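Local coordinates for Low molecular weight protein-tyrosine-phosphatase PtpA (Staphylococcus aureus, PDB 3ROF), which hydrolyses phosphotyrosine in proteins to tyrosine and phosphate, and is probably a secreted effector that counteracts host defences during infection, at residues 7-12 and 86-91. Numbering follows the deposited sequence.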
loop_
_atom_site.group_PDB
_atom_site.type_symbol
_atom_site.label_atom_id
_atom_site.label_comp_id
_atom_site.label_asym_id
_atom_site.label_seq_id
_atom_site.Cartn_x
_atom_site.Cartn_y
_atom_site.Cartn_z
ATOM N N VAL A 7 13.780 6.241 -0.123
ATOM C CA VAL A 7 13.105 5.453 0.867
ATOM C C VAL A 7 12.012 4.641 0.172
ATOM O O VAL A 7 11.484 5.049 -0.867
ATOM C CB VAL A 7 12.558 6.254 2.058
ATOM C CG1 VAL A 7 13.693 6.995 2.777
ATOM C CG2 VAL A 7 11.522 7.157 1.625
ATOM N N ASP A 8 11.717 3.482 0.749
ATOM C CA ASP A 8 10.766 2.571 0.175
ATOM C C ASP A 8 9.535 2.474 1.049
ATOM O O ASP A 8 9.654 2.254 2.262
ATOM C CB ASP A 8 11.399 1.200 0.034
ATOM C CG ASP A 8 12.538 1.205 -0.929
ATOM O OD1 ASP A 8 12.283 1.212 -2.145
ATOM O OD2 ASP A 8 13.698 1.239 -0.472
ATOM N N VAL A 9 8.364 2.623 0.431
ATOM C CA VAL A 9 7.093 2.406 1.109
ATOM C C VAL A 9 6.361 1.274 0.439
ATOM O O VAL A 9 6.232 1.269 -0.788
ATOM C CB VAL A 9 6.190 3.713 1.170
ATOM C CG1 VAL A 9 5.955 4.349 -0.153
ATOM C CG2 VAL A 9 4.893 3.469 1.884
ATOM N N ALA A 10 5.859 0.323 1.221
ATOM C CA ALA A 10 5.045 -0.782 0.684
ATOM C C ALA A 10 3.681 -0.746 1.277
ATOM O O ALA A 10 3.538 -0.730 2.493
ATOM C CB ALA A 10 5.667 -2.132 0.992
ATOM N N PHE A 11 2.669 -0.790 0.425
ATOM C CA PHE A 11 1.301 -1.061 0.862
ATOM C C PHE A 11 1.119 -2.566 0.900
ATOM O O PHE A 11 1.546 -3.277 -0.017
ATOM C CB PHE A 11 0.309 -0.398 -0.099
ATOM C CG PHE A 11 0.399 1.089 -0.095
ATOM C CD1 PHE A 11 -0.177 1.820 0.945
ATOM C CD2 PHE A 11 1.085 1.764 -1.092
ATOM C CE1 PHE A 11 -0.085 3.206 0.954
ATOM C CE2 PHE A 11 1.145 3.136 -1.093
ATOM C CZ PHE A 11 0.585 3.864 -0.076
ATOM N N VAL A 12 0.398 -3.050 1.915
ATOM C CA VAL A 12 0.247 -4.504 2.101
ATOM C C VAL A 12 -1.187 -4.835 2.428
ATOM O O VAL A 12 -1.814 -4.237 3.320
ATOM C CB VAL A 12 1.150 -5.050 3.225
ATOM C CG1 VAL A 12 1.004 -6.545 3.346
ATOM C CG2 VAL A 12 2.611 -4.691 2.962
ATOM N N TYR A 86 8.864 1.960 5.240
ATOM C CA TYR A 86 7.507 2.188 5.709
ATOM C C TYR A 86 6.635 1.097 5.149
ATOM O O TYR A 86 6.727 0.809 3.957
ATOM C CB TYR A 86 6.976 3.543 5.249
ATOM C CG TYR A 86 7.857 4.673 5.731
ATOM C CD1 TYR A 86 7.654 5.266 6.977
ATOM C CD2 TYR A 86 8.938 5.103 4.963
ATOM C CE1 TYR A 86 8.535 6.245 7.452
ATOM C CE2 TYR A 86 9.795 6.082 5.425
ATOM C CZ TYR A 86 9.566 6.649 6.652
ATOM O OH TYR A 86 10.429 7.624 7.103
ATOM N N ILE A 87 5.838 0.481 6.003
ATOM C CA ILE A 87 4.907 -0.591 5.602
ATOM C C ILE A 87 3.516 -0.121 6.016
ATOM O O ILE A 87 3.284 0.172 7.198
ATOM C CB ILE A 87 5.261 -1.952 6.262
ATOM C CG1 ILE A 87 6.710 -2.334 5.937
ATOM C CG2 ILE A 87 4.310 -3.010 5.792
ATOM C CD1 ILE A 87 7.151 -3.537 6.624
ATOM N N VAL A 88 2.598 -0.052 5.061
ATOM C CA VAL A 88 1.295 0.515 5.298
ATOM C C VAL A 88 0.256 -0.572 4.974
ATOM O O VAL A 88 -0.011 -0.881 3.804
ATOM C CB VAL A 88 1.057 1.777 4.462
ATOM C CG1 VAL A 88 -0.354 2.337 4.744
ATOM C CG2 VAL A 88 2.143 2.816 4.776
ATOM N N ALA A 89 -0.300 -1.135 6.036
ATOM C CA ALA A 89 -1.250 -2.233 5.978
ATOM C C ALA A 89 -2.662 -1.697 5.801
ATOM O O ALA A 89 -2.969 -0.595 6.237
ATOM C CB ALA A 89 -1.176 -3.013 7.279
ATOM N N MET A 90 -3.553 -2.531 5.242
ATOM C CA MET A 90 -4.934 -2.112 5.077
ATOM C C MET A 90 -5.833 -2.384 6.274
ATOM O O MET A 90 -6.667 -1.524 6.605
ATOM C CB MET A 90 -5.506 -2.739 3.807
ATOM C CG MET A 90 -4.736 -2.315 2.565
ATOM S SD MET A 90 -4.982 -0.556 2.230
ATOM C CE MET A 90 -3.568 -0.235 1.226
ATOM N N ASP A 91 -5.708 -3.548 6.893
ATOM C CA ASP A 91 -6.578 -3.918 7.982
ATOM C C ASP A 91 -5.779 -4.663 9.065
ATOM O O ASP A 91 -4.562 -4.889 8.943
ATOM C CB ASP A 91 -7.809 -4.712 7.456
ATOM C CG ASP A 91 -7.485 -6.109 6.936
ATOM O OD1 ASP A 91 -6.528 -6.701 7.430
ATOM O OD2 ASP A 91 -8.227 -6.582 6.027
#
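The ring edge of Y86 meets V7 where strand 86-89 pairs in parallel with strand 7-13: CE2 of Y86 lies 4.3 Å from CG2 of V7. With CG anti to the carbonyl carbon (chi1 -58°), the Y86 ring turns back toward the start of the neighbouring strand, while its CB lies 4.0 Å from CG2 of V9. A long aromatic residue suits this end because its hydroxyl can still reach D153. V88, branched at CB as suits a strand, sets CB 3.7 Å from CD1 of F11, the two side chains running side by side, and its CG2 touches V9. On the other face, V12 crosses I87 obliquely, their CG2 atoms 3.7 Å apart; its compact, branched side chain also packs on I98. The carbonyls of D8, Y86, A10 and V88 accept from the N-H groups of Y86, A10, V88 and V12 respectively; a weak fifth bond joins M90 N to V12 O at 3.1 Å. As in the low molecular weight phosphatase fold, these central strands lead into the active site: strand 7-13 ends at C13, probably the nucleophile. Strands 39-45 and 108-111 flank the pair, helix 19-33 packs on F11, and D91 caps helix 92-101 and salt-bridges R19, probably an active-site residue.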